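Local coordinates for prophage MuSo2, 43 kDa tail protein (Shewanella oneidensis, PDB 3CDD) that probably serves as a structural component of the baseplate of a Mu-like phage tail, at residues 271-274 / 275-279; 160-163 / 164-167. All blocks are in the same frame, centred on the assembly; numbering follows the deposited sequence.

Contact 1 of 2, residues 271-274 / 275-279; sequences WERQ and RSIGK
Trp271 and Arg275, one helical turn apart, both carry CG anti to the backbone N (chi1 160° and 176°), which sends indole and guanidinium off the same flank of the helix. Arg275 then bends at chi3, and its guanidinium comes to the indole's rim rather than over its face: NH2 lies near the ring plane, 3.2 Å from CZ2 of Trp271, and the two planes are inclined by 46°. The approach is therefore an edge contact and not a cation-pi stack. NE1 of Trp271 and NE of Arg275, 3.4 Å apart, are both donors and cannot bond to each other. Arginine suits this exposed place because its aliphatic stem can follow the helix while its charged end stays at the surface. On another side of the helix the CD1 methyl of Ile277 lies 3.9 Å from CG of Arg273, the two chains running side by side. The same methyl thus touches the aliphatic stem of Arg273 and the amide end of Gln274, whose bent chain crosses it obliquely. The i to i+4 backbone bonds run from Trp271 O to Arg275 N (2.9 Å) through to a weak one from Gly278 N to Gln274 O. The buried hydroxyl of Ser276 sits 3.0 Å from Arg273 O, a small polar group fitting close against the backbone. These turns lie near the C-terminal end of helix 262-278, just before strand 281-288. Glu272, Arg273 and Ser276 rest on Phe214 of strand 213-217, and Arg273 NH1 bonds to Thr242 O at the end of strand 239-242.

Contact 2 of 2, residues 160-163 / 164-167; sequences ARLA and KQRG
Lys164 donates its backbone N to Ala160 O at 3.1 Å, the i to i+4 bond of a regular helix, and makes a weaker one to Arg161 O. After it the pattern tightens: Gln165 N bonds to Leu162 O (3.0 Å), with only a weak bond to Arg161 O, and Arg166 N bonds to Ala163 O (3.1 Å). In these two i to i+3 bonds the donor stands well above the carbonyl plane, 60° and 66° out of it, as expected where a helix winds down into a turn. This is the C-terminal end of helix 155-164, and Gly167, with phi 58°, takes the positive-phi conformation that glycine adopts readily as the chain leaves for strand 169-172. Among nonpolar contacts, the branched Leu162 packs on Leu119 and Ile122 of helix 119-127, and the small Ala163 fits close to Leu170. The two arginines are held by polar partners. Arg166, bent at chi2, brings NH1 back to its neighbour's carbonyl, Gln165 O, at 2.9 Å; its NE and NH2 bond to the carbonyls of Glu142 and Pro143. Arg161 NE forms salt bridges with Glu153 and Glu150.

From the N terminus, the chain reaches contact 2 first, where helix 155-164 closes its last turn before strand 169-172, in the region resembling the second domain of gp44. Contact 1 follows about a hundred residues later, near the end of helix 262-278 in the region resembling the fourth domain of GpP. Each closes only a short local turn, and the two stand in series, neither nesting nor crossing. Their centres lie 16 Å apart, yet they meet in space: CE of Lys164 packs 3.6 Å from CH2 of Trp271, in a cation-pi pair. This lysine and tryptophan thus join the C-terminal end of helix 155-164 to the latter half of helix 262-278.

Contact 1 of 2, residues 271-274 / 275-279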
loop_
_atom_site.group_PDB
_atom_site.type_symbol
_atom_site.label_atom_id
_atom_site.label_comp_id
_atom_site.label_asym_id
_atom_site.label_seq_id
_atom_site.Cartn_x
_atom_site.Cartn_y
_atom_site.Cartn_z
ATOM N N TRP A 271 22.904 -11.402 -12.872
ATOM C CA TRP A 271 22.394 -10.309 -12.044
ATOM C C TRP A 271 21.024 -10.663 -11.461
ATOM O O TRP A 271 20.706 -10.291 -10.326
ATOM C CB TRP A 271 22.307 -9.005 -12.857
ATOM C CG TRP A 271 21.372 -7.975 -12.268
ATOM C CD1 TRP A 271 19.999 -7.989 -12.318
ATOM C CD2 TRP A 271 21.732 -6.794 -11.536
ATOM N NE1 TRP A 271 19.491 -6.892 -11.661
ATOM C CE2 TRP A 271 20.531 -6.141 -11.177
ATOM C CE3 TRP A 271 22.953 -6.222 -11.153
ATOM C CZ2 TRP A 271 20.513 -4.947 -10.445
ATOM C CZ3 TRP A 271 22.937 -5.018 -10.423
ATOM C CH2 TRP A 271 21.723 -4.400 -10.077
ATOM N N GLU A 272 20.226 -11.382 -12.248
ATOM C CA GLU A 272 18.876 -11.740 -11.862
ATOM C C GLU A 272 18.870 -12.782 -10.750
ATOM O O GLU A 272 18.112 -12.651 -9.779
ATOM C CB GLU A 272 18.095 -12.248 -13.071
ATOM C CG GLU A 272 16.663 -11.771 -13.081
ATOM C CD GLU A 272 16.546 -10.303 -13.434
ATOM O OE1 GLU A 272 16.845 -9.941 -14.592
ATOM O OE2 GLU A 272 16.149 -9.515 -12.551
ATOM N N ARG A 273 19.719 -13.807 -10.901
ATOM C CA ARG A 273 19.929 -14.836 -9.873
ATOM C C ARG A 273 20.451 -14.193 -8.587
ATOM O O ARG A 273 19.971 -14.486 -7.491
ATOM C CB ARG A 273 20.911 -15.913 -10.364
ATOM C CG ARG A 273 21.226 -16.995 -9.332
ATOM C CD ARG A 273 22.280 -17.973 -9.813
ATOM N NE ARG A 273 23.544 -17.303 -10.111
ATOM C CZ ARG A 273 24.473 -17.775 -10.944
ATOM N NH1 ARG A 273 24.287 -18.936 -11.566
ATOM N NH2 ARG A 273 25.583 -17.084 -11.167
ATOM N N GLN A 274 21.410 -13.287 -8.738
ATOM C CA GLN A 274 22.010 -12.618 -7.598
ATOM C C GLN A 274 21.024 -11.727 -6.848
ATOM O O GLN A 274 21.071 -11.644 -5.618
ATOM C CB GLN A 274 23.262 -11.843 -8.030
ATOM C CG GLN A 274 24.510 -12.239 -7.255
ATOM C CD GLN A 274 24.493 -13.709 -6.774
ATOM O OE1 GLN A 274 24.846 -13.997 -5.619
ATOM N NE2 GLN A 274 24.073 -14.635 -7.652
ATOM N N ARG A 275 20.122 -11.082 -7.584
ATOM C CA ARG A 275 19.112 -10.221 -6.977
ATOM C C ARG A 275 18.039 -11.013 -6.223
ATOM O O ARG A 275 17.574 -10.568 -5.175
ATOM C CB ARG A 275 18.458 -9.337 -8.035
ATOM C CG ARG A 275 17.322 -8.468 -7.505
ATOM C CD ARG A 275 16.629 -7.719 -8.624
ATOM N NE ARG A 275 17.347 -6.502 -8.993
ATOM C CZ ARG A 275 17.089 -5.297 -8.492
ATOM N NH1 ARG A 275 16.125 -5.132 -7.591
ATOM N NH2 ARG A 275 17.792 -4.251 -8.896
ATOM N N SER A 276 17.646 -12.168 -6.763
ATOM C CA SER A 276 16.602 -12.987 -6.153
ATOM C C SER A 276 17.111 -13.641 -4.873
ATOM O O SER A 276 16.334 -13.884 -3.943
ATOM C CB SER A 276 16.083 -14.051 -7.118
ATOM O OG SER A 276 17.022 -15.097 -7.294
ATOM N N ILE A 277 18.408 -13.929 -4.841
ATOM C CA ILE A 277 19.045 -14.477 -3.649
ATOM C C ILE A 277 19.044 -13.450 -2.501
ATOM O O ILE A 277 18.591 -13.758 -1.402
ATOM C CB ILE A 277 20.452 -15.041 -3.947
ATOM C CG1 ILE A 277 20.352 -16.230 -4.913
ATOM C CG2 ILE A 277 21.136 -15.464 -2.654
ATOM C CD1 ILE A 277 21.703 -16.687 -5.520
ATOM N N GLY A 278 19.505 -12.229 -2.768
ATOM C CA GLY A 278 19.473 -11.166 -1.770
ATOM C C GLY A 278 18.084 -10.789 -1.281
ATOM O O GLY A 278 17.899 -10.411 -0.116
ATOM N N LYS A 279 17.105 -10.887 -2.174
ATOM C CA LYS A 279 15.718 -10.552 -1.869
ATOM C C LYS A 279 15.002 -11.681 -1.108
ATOM O O LYS A 279 13.891 -11.495 -0.591
ATOM C CB LYS A 279 14.984 -10.279 -3.180
ATOM C CG LYS A 279 13.923 -9.202 -3.116
ATOM C CD LYS A 279 13.790 -8.554 -4.496
ATOM C CE LYS A 279 12.335 -8.431 -4.919
ATOM N NZ LYS A 279 12.236 -8.256 -6.395
#

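Contact 2 of 2, residues 160-163 / 164-167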
loop_
_atom_site.group_PDB
_atom_site.type_symbol
_atom_site.label_atom_id
_atom_site.label_comp_id
_atom_site.label_asym_id
_atom_site.label_seq_id
_atom_site.Cartn_x
_atom_site.Cartn_y
_atom_site.Cartn_z
ATOM N N ALA A 160 24.024 5.719 -10.453
ATOM C CA ALA A 160 23.684 4.334 -10.154
ATOM C C ALA A 160 23.688 3.475 -11.427
ATOM O O ALA A 160 24.228 2.369 -11.416
ATOM C CB ALA A 160 22.332 4.239 -9.401
ATOM N N ARG A 161 23.133 3.983 -12.527
ATOM C CA ARG A 161 23.187 3.221 -13.784
ATOM C C ARG A 161 24.620 3.038 -14.327
ATOM O O ARG A 161 25.003 1.942 -14.745
ATOM C CB ARG A 161 22.204 3.723 -14.851
ATOM C CG ARG A 161 22.304 5.182 -15.298
ATOM C CD ARG A 161 21.397 5.369 -16.533
ATOM N NE ARG A 161 21.312 6.733 -17.069
ATOM C CZ ARG A 161 22.044 7.195 -18.084
ATOM N NH1 ARG A 161 22.952 6.416 -18.674
ATOM N NH2 ARG A 161 21.871 8.441 -18.522
ATOM N N LEU A 162 25.420 4.089 -14.267
ATOM C CA LEU A 162 26.845 3.984 -14.596
ATOM C C LEU A 162 27.569 2.961 -13.701
ATOM O O LEU A 162 28.313 2.108 -14.202
ATOM C CB LEU A 162 27.516 5.362 -14.496
ATOM C CG LEU A 162 26.983 6.493 -15.397
ATOM C CD1 LEU A 162 27.768 7.782 -15.136
ATOM C CD2 LEU A 162 27.031 6.152 -16.874
ATOM N N ALA A 163 27.346 3.066 -12.384
ATOM C CA ALA A 163 27.934 2.154 -11.399
ATOM C C ALA A 163 27.697 0.690 -11.779
ATOM O O ALA A 163 28.578 -0.164 -11.624
ATOM C CB ALA A 163 27.364 2.439 -10.006
ATOM N N LYS A 164 26.499 0.422 -12.286
ATOM C CA LYS A 164 26.052 -0.929 -12.573
ATOM C C LYS A 164 26.814 -1.500 -13.779
ATOM O O LYS A 164 27.007 -2.705 -13.890
ATOM C CB LYS A 164 24.549 -0.894 -12.848
ATOM C CG LYS A 164 23.768 -2.039 -12.271
ATOM C CD LYS A 164 22.318 -2.019 -12.776
ATOM C CE LYS A 164 21.968 -3.340 -13.493
ATOM N NZ LYS A 164 20.504 -3.495 -13.785
ATOM N N GLN A 165 27.235 -0.622 -14.684
ATOM C CA GLN A 165 28.018 -1.008 -15.857
ATOM C C GLN A 165 29.514 -1.125 -15.543
ATOM O O GLN A 165 30.306 -1.440 -16.430
ATOM C CB GLN A 165 27.805 0.007 -16.999
ATOM C CG GLN A 165 26.371 0.121 -17.501
ATOM C CD GLN A 165 26.150 1.323 -18.402
ATOM O OE1 GLN A 165 25.433 2.259 -18.046
ATOM N NE2 GLN A 165 26.765 1.305 -19.572
ATOM N N ARG A 166 29.898 -0.846 -14.295
ATOM C CA ARG A 166 31.297 -0.944 -13.854
ATOM C C ARG A 166 31.481 -1.883 -12.663
ATOM O O ARG A 166 32.587 -2.003 -12.124
ATOM C CB ARG A 166 31.878 0.443 -13.534
ATOM C CG ARG A 166 32.190 1.328 -14.767
ATOM C CD ARG A 166 33.112 0.646 -15.782
ATOM N NE ARG A 166 33.295 1.444 -17.006
ATOM C CZ ARG A 166 32.623 1.274 -18.147
ATOM N NH1 ARG A 166 31.697 0.329 -18.255
ATOM N NH2 ARG A 166 32.883 2.056 -19.190
ATOM N N GLY A 167 30.395 -2.540 -12.262
ATOM C CA GLY A 167 30.384 -3.468 -11.114
ATOM C C GLY A 167 30.810 -2.855 -9.798
ATOM O O GLY A 167 31.483 -3.499 -8.994
#